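Local coordinates for protein whirlin (Mus musculus, PDB 6FDD) that acts as a scaffold protein of the USH2 complex in hearing and vision, needed to elongate and maintain hair-cell stereocilia; this chain is whirlin's HHD2 domain, at residues A49-L54 with H80-R85; H19-Q24 with F60-E65. One frame throughout, in Å; residues are numbered along the deposited sequence.

Contact 1 (A49-L54 with H80-R85)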
ATOM      1  N   ALA A  49       1.948  -5.859  -5.979  1.00 18.12           N
ATOM      2  CA  ALA A  49       1.649  -6.810  -4.901  1.00 18.31           C
ATOM      3  C   ALA A  49       0.379  -6.380  -4.170  1.00 21.81           C
ATOM      4  O   ALA A  49      -0.465  -7.218  -3.860  1.00 21.34           O
ATOM      5  CB  ALA A  49       2.815  -6.889  -3.939  1.00 19.52           C
ATOM      6  N   LEU A  50       0.220  -5.066  -3.933  1.00 19.30           N
ATOM      7  CA  LEU A  50      -0.983  -4.535  -3.273  1.00 18.30           C
ATOM      8  C   LEU A  50      -2.225  -4.684  -4.143  1.00 21.91           C
ATOM      9  O   LEU A  50      -3.300  -4.950  -3.613  1.00 20.37           O
ATOM     10  CB  LEU A  50      -0.785  -3.083  -2.816  1.00 18.75           C
ATOM     11  CG  LEU A  50       0.267  -2.895  -1.694  1.00 23.84           C
ATOM     12  CD1 LEU A  50       0.316  -1.480  -1.253  1.00 25.54           C
ATOM     13  CD2 LEU A  50      -0.039  -3.759  -0.458  1.00 26.35           C
ATOM     14  N   PHE A  51      -2.084  -4.568  -5.488  1.00 19.25           N
ATOM     15  CA  PHE A  51      -3.211  -4.794  -6.399  1.00 18.45           C
ATOM     16  C   PHE A  51      -3.724  -6.254  -6.270  1.00 21.62           C
ATOM     17  O   PHE A  51      -4.922  -6.508  -6.418  1.00 20.62           O
ATOM     18  CB  PHE A  51      -2.767  -4.535  -7.852  1.00 19.89           C
ATOM     19  CG  PHE A  51      -2.593  -3.090  -8.286  1.00 21.31           C
ATOM     20  CD1 PHE A  51      -3.217  -2.059  -7.598  1.00 24.07           C
ATOM     21  CD2 PHE A  51      -1.902  -2.776  -9.456  1.00 23.95           C
ATOM     22  CE1 PHE A  51      -3.106  -0.729  -8.036  1.00 24.59           C
ATOM     23  CE2 PHE A  51      -1.785  -1.442  -9.890  1.00 25.51           C
ATOM     24  CZ  PHE A  51      -2.384  -0.431  -9.173  1.00 23.27           C
ATOM     25  N   GLU A  52      -2.810  -7.197  -5.992  1.00 19.86           N
ATOM     26  CA  GLU A  52      -3.163  -8.617  -5.808  1.00 20.07           C
ATOM     27  C   GLU A  52      -3.884  -8.832  -4.470  1.00 24.16           C
ATOM     28  O   GLU A  52      -4.741  -9.706  -4.353  1.00 24.80           O
ATOM     29  CB  GLU A  52      -1.914  -9.509  -5.872  1.00 21.48           C
ATOM     30  CG  GLU A  52      -1.235  -9.516  -7.231  1.00 25.53           C
ATOM     31  CD  GLU A  52      -2.002 -10.163  -8.375  1.00 37.89           C
ATOM     32  OE1 GLU A  52      -3.022 -10.846  -8.126  1.00 33.19           O
ATOM     33  OE2 GLU A  52      -1.533 -10.030  -9.526  1.00 30.89           O
ATOM     34  N   LEU A  53      -3.538  -8.034  -3.472  1.00 20.31           N
ATOM     35  CA  LEU A  53      -4.120  -8.145  -2.131  1.00 19.51           C
ATOM     36  C   LEU A  53      -5.475  -7.445  -1.990  1.00 22.82           C
ATOM     37  O   LEU A  53      -6.398  -7.992  -1.382  1.00 23.38           O
ATOM     38  CB  LEU A  53      -3.117  -7.550  -1.115  1.00 20.03           C
ATOM     39  CG  LEU A  53      -3.523  -7.571   0.357  1.00 25.29           C
ATOM     40  CD1 LEU A  53      -3.540  -9.007   0.902  1.00 26.43           C
ATOM     41  CD2 LEU A  53      -2.582  -6.701   1.179  1.00 28.33           C
ATOM     42  N   LEU A  54      -5.572  -6.210  -2.489  1.00 20.19           N
ATOM     43  CA  LEU A  54      -6.742  -5.344  -2.318  1.00 20.29           C
ATOM     44  C   LEU A  54      -7.802  -5.614  -3.385  1.00 25.73           C
ATOM     45  O   LEU A  54      -7.915  -4.874  -4.364  1.00 25.08           O
ATOM     46  CB  LEU A  54      -6.273  -3.873  -2.276  1.00 20.53           C
ATOM     47  CG  LEU A  54      -5.151  -3.562  -1.268  1.00 24.62           C
ATOM     48  CD1 LEU A  54      -4.677  -2.135  -1.407  1.00 24.56           C
ATOM     49  CD2 LEU A  54      -5.584  -3.874   0.188  1.00 24.13           C
ATOM     50  N   HIS A  80       1.538   7.201 -11.149  1.00 23.29           N
ATOM     51  CA  HIS A  80       1.465   6.714 -12.524  1.00 23.09           C
ATOM     52  C   HIS A  80       0.770   5.341 -12.619  1.00 27.20           C
ATOM     53  O   HIS A  80       0.161   5.043 -13.652  1.00 23.58           O
ATOM     54  CB  HIS A  80       2.848   6.698 -13.171  1.00 24.07           C
ATOM     55  CG  HIS A  80       2.828   6.632 -14.671  1.00 27.67           C
ATOM     56  ND1 HIS A  80       2.072   7.525 -15.434  1.00 29.43           N
ATOM     57  CD2 HIS A  80       3.494   5.802 -15.507  1.00 28.73           C
ATOM     58  CE1 HIS A  80       2.297   7.198 -16.698  1.00 28.04           C
ATOM     59  NE2 HIS A  80       3.154   6.179 -16.795  1.00 28.03           N
ATOM     60  N   LEU A  81       0.789   4.544 -11.518  1.00 25.04           N
ATOM     61  CA  LEU A  81       0.130   3.222 -11.487  1.00 24.46           C
ATOM     62  C   LEU A  81      -1.138   3.194 -10.657  1.00 26.91           C
ATOM     63  O   LEU A  81      -2.019   2.380 -10.927  1.00 26.39           O
ATOM     64  CB  LEU A  81       1.087   2.129 -10.974  1.00 24.62           C
ATOM     65  CG  LEU A  81       2.331   1.813 -11.808  1.00 29.97           C
ATOM     66  CD1 LEU A  81       3.043   0.596 -11.234  1.00 30.35           C
ATOM     67  CD2 LEU A  81       1.988   1.546 -13.275  1.00 33.35           C
ATOM     68  N   VAL A  82      -1.218   4.049  -9.622  1.00 24.11           N
ATOM     69  CA  VAL A  82      -2.347   4.097  -8.685  1.00 24.33           C
ATOM     70  C   VAL A  82      -3.192   5.322  -8.979  1.00 29.72           C
ATOM     71  O   VAL A  82      -2.729   6.451  -8.788  1.00 29.33           O
ATOM     72  CB  VAL A  82      -1.873   4.079  -7.202  1.00 28.21           C
ATOM     73  CG1 VAL A  82      -3.052   4.142  -6.228  1.00 27.56           C
ATOM     74  CG2 VAL A  82      -0.988   2.868  -6.910  1.00 28.22           C
ATOM     75  N   LEU A  83      -4.438   5.096  -9.395  1.00 27.45           N
ATOM     76  CA  LEU A  83      -5.354   6.181  -9.727  1.00 28.52           C
ATOM     77  C   LEU A  83      -5.720   6.982  -8.493  1.00 35.02           C
ATOM     78  O   LEU A  83      -6.204   6.429  -7.502  1.00 33.69           O
ATOM     79  CB  LEU A  83      -6.612   5.676 -10.457  1.00 28.29           C
ATOM     80  CG  LEU A  83      -7.575   6.785 -10.938  1.00 33.07           C
ATOM     81  CD1 LEU A  83      -7.088   7.450 -12.232  1.00 33.45           C
ATOM     82  CD2 LEU A  83      -8.983   6.270 -11.062  1.00 34.94           C
ATOM     83  N   ARG A  84      -5.420   8.282  -8.565  1.00 35.37           N
ATOM     84  CA  ARG A  84      -5.699   9.272  -7.534  1.00 36.84           C
ATOM     85  C   ARG A  84      -7.081   9.869  -7.893  1.00 44.69           C
ATOM     86  O   ARG A  84      -7.191  10.647  -8.848  1.00 45.74           O
ATOM     87  CB  ARG A  84      -4.582  10.336  -7.541  1.00 37.19           C
ATOM     88  CG  ARG A  84      -4.551  11.240  -6.319  1.00 52.82           C
ATOM     89  CD  ARG A  84      -3.126  11.449  -5.836  1.00 65.28           C
ATOM     90  NE  ARG A  84      -2.919  12.769  -5.232  1.00 73.80           N
ATOM     91  CZ  ARG A  84      -3.139  13.059  -3.952  1.00 86.79           C
ATOM     92  NH1 ARG A  84      -3.596  12.130  -3.121  1.00 71.57           N
ATOM     93  NH2 ARG A  84      -2.916  14.285  -3.496  1.00 74.51           N
ATOM     94  N   ARG A  85      -8.137   9.420  -7.175  1.00 42.24           N
ATOM     95  CA  ARG A  85      -9.557   9.798  -7.306  1.00 73.47           C
ATOM     96  C   ARG A  85     -10.201   9.295  -8.606  1.00 95.95           C
ATOM     97  O   ARG A  85      -9.779   9.642  -9.709  1.00 56.31           O
ATOM     98  CB  ARG A  85      -9.793  11.310  -7.109  1.00 73.54           C
TER
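Phe51 reaches from the last turns of helix 43-53 to the chain leaving helix 75-81, and its ring carries nearly everything that passes between the two segments. The polar part of the contact is an edge-on approach: the carbonyl oxygen Leu81 O lies in the plane of the Phe51 ring, 3.3 Å from CZ and 4.0 Å from CE2. An aromatic rim bears slightly positive hydrogens, so a backbone oxygen suits it, although this is a weak attraction. The ring gets there because CG stands anti to the carbonyl carbon of Phe51 (chi1 -75°), with the CA-CB bond already directed at the other segment.

The apolar part is a single looser touch. CZ of Phe51 also meets CG2 of Val82 obliquely at 4.2 Å, while the CA atoms of these two residues stay 9.2 Å apart; a long flat side chain suits a gap of this width. Val82, compact and branched at CB, is buried where the chain has left helical geometry, and it also packs on Val47 and Leu63. Leu81 gives its carbonyl to the ring and turns its side chain to Glu44 and Val47.

Leu50 of helix 43-53 and Leu54, just past its end, pack on Leu63 and on helix 23-37. The arrangement belongs to a small all-helical harmonin-homology domain, with Val82, just beyond its last helix, tucked against the core in this structure.

Contact 2 (H19-Q24 with F60-E65)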
ATOM      1  N   HIS A  19      -9.600  -2.191  10.173  1.00 42.62           N
ATOM      2  CA  HIS A  19     -11.033  -2.204   9.867  1.00 43.65           C
ATOM      3  C   HIS A  19     -11.379  -2.935   8.553  1.00 43.93           C
ATOM      4  O   HIS A  19     -12.416  -3.588   8.479  1.00 44.11           O
ATOM      5  CB  HIS A  19     -11.576  -0.752   9.845  1.00 45.86           C
ATOM      6  CG  HIS A  19     -12.978  -0.608   9.329  1.00 50.45           C
ATOM      7  ND1 HIS A  19     -13.262   0.180   8.221  1.00 52.85           N
ATOM      8  CD2 HIS A  19     -14.127  -1.179   9.766  1.00 52.96           C
ATOM      9  CE1 HIS A  19     -14.569   0.072   8.029  1.00 52.60           C
ATOM     10  NE2 HIS A  19     -15.134  -0.732   8.936  1.00 52.98           N
ATOM     11  N   LEU A  20     -10.528  -2.816   7.525  1.00 37.45           N
ATOM     12  CA  LEU A  20     -10.802  -3.379   6.198  1.00 36.39           C
ATOM     13  C   LEU A  20     -10.159  -4.738   5.886  1.00 36.19           C
ATOM     14  O   LEU A  20     -10.636  -5.433   4.987  1.00 35.57           O
ATOM     15  CB  LEU A  20     -10.398  -2.360   5.113  1.00 36.46           C
ATOM     16  CG  LEU A  20     -11.127  -0.995   5.141  1.00 41.40           C
ATOM     17  CD1 LEU A  20     -10.445   0.013   4.252  1.00 41.56           C
ATOM     18  CD2 LEU A  20     -12.591  -1.132   4.756  1.00 44.60           C
ATOM     19  N   LEU A  21      -9.084  -5.105   6.598  1.00 29.33           N
ATOM     20  CA  LEU A  21      -8.357  -6.349   6.336  1.00 28.43           C
ATOM     21  C   LEU A  21      -8.348  -7.319   7.507  1.00 33.02           C
ATOM     22  O   LEU A  21      -8.373  -6.891   8.667  1.00 33.69           O
ATOM     23  CB  LEU A  21      -6.888  -6.016   5.983  1.00 27.88           C
ATOM     24  CG  LEU A  21      -6.597  -5.028   4.841  1.00 31.52           C
ATOM     25  CD1 LEU A  21      -5.102  -4.762   4.736  1.00 30.94           C
ATOM     26  CD2 LEU A  21      -7.139  -5.540   3.504  1.00 31.31           C
ATOM     27  N   THR A  22      -8.206  -8.630   7.208  1.00 28.66           N
ATOM     28  CA  THR A  22      -8.040  -9.670   8.239  1.00 27.24           C
ATOM     29  C   THR A  22      -6.610  -9.503   8.775  1.00 27.34           C
ATOM     30  O   THR A  22      -5.807  -8.811   8.131  1.00 25.68           O
ATOM     31  CB  THR A  22      -8.172 -11.076   7.614  1.00 33.24           C
ATOM     32  OG1 THR A  22      -7.085 -11.293   6.702  1.00 29.63           O
ATOM     33  CG2 THR A  22      -9.528 -11.304   6.920  1.00 33.95           C
ATOM     34  N   GLU A  23      -6.260 -10.178   9.888  1.00 23.59           N
ATOM     35  CA  GLU A  23      -4.899 -10.130  10.432  1.00 23.57           C
ATOM     36  C   GLU A  23      -3.891 -10.600   9.365  1.00 25.22           C
ATOM     37  O   GLU A  23      -2.849  -9.969   9.199  1.00 25.05           O
ATOM     38  CB  GLU A  23      -4.773 -10.984  11.711  1.00 25.12           C
ATOM     39  CG  GLU A  23      -3.401 -10.915  12.369  1.00 35.24           C
ATOM     40  CD  GLU A  23      -2.303 -11.819  11.827  1.00 55.38           C
ATOM     41  OE1 GLU A  23      -2.632 -12.888  11.265  1.00 53.66           O
ATOM     42  OE2 GLU A  23      -1.112 -11.455  11.966  1.00 44.24           O
ATOM     43  N   GLN A  24      -4.218 -11.694   8.649  1.00 22.31           N
ATOM     44  CA  GLN A  24      -3.332 -12.257   7.618  1.00 22.15           C
ATOM     45  C   GLN A  24      -3.136 -11.307   6.430  1.00 25.00           C
ATOM     46  O   GLN A  24      -2.010 -11.154   5.957  1.00 25.14           O
ATOM     47  CB  GLN A  24      -3.805 -13.657   7.184  1.00 23.10           C
ATOM     48  CG  GLN A  24      -3.618 -14.699   8.306  1.00 28.42           C
ATOM     49  CD  GLN A  24      -2.179 -15.152   8.454  1.00 43.48           C
ATOM     50  OE1 GLN A  24      -1.692 -15.972   7.685  1.00 35.79           O
ATOM     51  NE2 GLN A  24      -1.445 -14.623   9.424  1.00 32.93           N
ATOM     52  N   PHE A  60      -9.421  -1.136  -1.907  1.00 27.54           N
ATOM     53  CA  PHE A  60      -8.701  -0.232  -2.805  1.00 27.67           C
ATOM     54  C   PHE A  60      -8.451   1.141  -2.143  1.00 29.31           C
ATOM     55  O   PHE A  60      -7.400   1.740  -2.379  1.00 27.65           O
ATOM     56  CB  PHE A  60      -9.406  -0.078  -4.174  1.00 30.32           C
ATOM     57  CG  PHE A  60      -8.647   0.803  -5.152  1.00 33.53           C
ATOM     58  CD1 PHE A  60      -7.577   0.299  -5.886  1.00 38.11           C
ATOM     59  CD2 PHE A  60      -8.972   2.150  -5.302  1.00 36.83           C
ATOM     60  CE1 PHE A  60      -6.862   1.120  -6.772  1.00 39.46           C
ATOM     61  CE2 PHE A  60      -8.248   2.971  -6.176  1.00 40.26           C
ATOM     62  CZ  PHE A  60      -7.199   2.449  -6.905  1.00 38.79           C
ATOM     63  N   SER A  61      -9.393   1.606  -1.285  1.00 26.97           N
ATOM     64  CA  SER A  61      -9.259   2.882  -0.556  1.00 27.65           C
ATOM     65  C   SER A  61      -7.986   2.962   0.306  1.00 31.24           C
ATOM     66  O   SER A  61      -7.496   4.065   0.575  1.00 29.90           O
ATOM     67  CB  SER A  61     -10.506   3.167   0.282  1.00 30.92           C
ATOM     68  OG  SER A  61     -10.502   2.422   1.483  1.00 40.26           O
ATOM     69  N   LEU A  62      -7.419   1.799   0.702  1.00 27.67           N
ATOM     70  CA  LEU A  62      -6.173   1.780   1.479  1.00 27.20           C
ATOM     71  C   LEU A  62      -4.969   2.341   0.725  1.00 29.22           C
ATOM     72  O   LEU A  62      -4.059   2.850   1.369  1.00 26.99           O
ATOM     73  CB  LEU A  62      -5.852   0.376   2.021  1.00 27.60           C
ATOM     74  CG  LEU A  62      -6.732  -0.110   3.162  1.00 32.91           C
ATOM     75  CD1 LEU A  62      -6.562  -1.588   3.360  1.00 33.15           C
ATOM     76  CD2 LEU A  62      -6.393   0.618   4.472  1.00 36.17           C
ATOM     77  N   LEU A  63      -4.939   2.259  -0.630  1.00 26.23           N
ATOM     78  CA  LEU A  63      -3.792   2.807  -1.382  1.00 25.48           C
ATOM     79  C   LEU A  63      -3.619   4.319  -1.192  1.00 30.89           C
ATOM     80  O   LEU A  63      -2.475   4.793  -1.222  1.00 29.71           O
ATOM     81  CB  LEU A  63      -3.815   2.424  -2.870  1.00 25.08           C
ATOM     82  CG  LEU A  63      -3.523   0.948  -3.143  1.00 29.04           C
ATOM     83  CD1 LEU A  63      -4.039   0.526  -4.492  1.00 28.96           C
ATOM     84  CD2 LEU A  63      -2.037   0.646  -3.008  1.00 29.71           C
ATOM     85  N   SER A  64      -4.725   5.066  -0.920  1.00 30.87           N
ATOM     86  CA  SER A  64      -4.611   6.510  -0.634  1.00 32.03           C
ATOM     87  C   SER A  64      -3.896   6.723   0.716  1.00 36.01           C
ATOM     88  O   SER A  64      -3.153   7.691   0.862  1.00 35.90           O
ATOM     89  CB  SER A  64      -5.968   7.209  -0.668  1.00 36.78           C
ATOM     90  OG  SER A  64      -6.848   6.718   0.328  1.00 48.41           O
ATOM     91  N   GLU A  65      -4.061   5.780   1.669  1.00 33.13           N
ATOM     92  CA  GLU A  65      -3.351   5.838   2.954  1.00 32.81           C
ATOM     93  C   GLU A  65      -1.893   5.443   2.755  1.00 34.64           C
ATOM     94  O   GLU A  65      -1.009   6.060   3.345  1.00 34.02           O
ATOM     95  CB  GLU A  65      -4.021   4.947   4.011  1.00 34.74           C
ATOM     96  CG  GLU A  65      -5.494   5.245   4.269  1.00 47.79           C
ATOM     97  CD  GLU A  65      -5.830   6.493   5.067  1.00 81.91           C
ATOM     98  OE1 GLU A  65      -4.902   7.206   5.518  1.00 82.24           O
ATOM     99  OE2 GLU A  65      -7.041   6.748   5.255  1.00 85.32           O
TER
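Leu20 overlaps Leu62 by sliding past it in the opposite direction, its CD1 lying 3.9 Å from CG of Leu62. This joins two parts of the all-helical harmonin-homology domain: the C-terminal end of helix 11-20, with the link that follows it, and the segment 60-65 leading into helix 62-67. Leu21, the first residue to leave helical geometry after helix 11-20, meets Leu62 differently, tip to tip. Its CG and CD1 stand 3.7 and 3.8 Å from CD1 of Leu62, so one methyl faces the fork of the opposing leucine.

Leu62 thus touches both leucines with different parts of its branched end, CG and CD2 toward Leu20 and CD1 toward Leu21. Its first torsion (chi1 -72°) sets CG anti to the carbonyl carbon, carrying the fork onward from a CA-CB bond that already points across. Leucine fits each of these places, being apolar and forked; Leu54 adds to the same cluster by touching Leu21 and Leu62.

Ser61, at the edge, is small and polar. Its OG hydrogen-bonds to the carbonyl of Ala58 while lying 3.7 Å from CD1 of Leu20. One turn on, Ser64 OG donates to Ser61 O at 2.7 Å, in the carbonyl plane with a C=O...donor angle of 160°.

In the fold
The centres of contacts 1 and 2 lie about 12 Å apart, each about 8 Å from the centre of the chain. Along the sequence their segments alternate, 19-24, 49-54, 60-65, 80-85, so the two contacts cross along the chain. Contact 1 joins helix 43-53 to the end of helix 75-81; contact 2 joins the end of helix 11-20 and the link after it to segment 60-65. They meet at Leu63, whose side chain takes Leu50, Phe51, Leu54 and Val82 of contact 1, and again at Leu54, which also touches Leu21 and Leu62. Early and late parts of the HHD2 domain therefore share one apolar core, making a compact helical module within the larger scaffold protein.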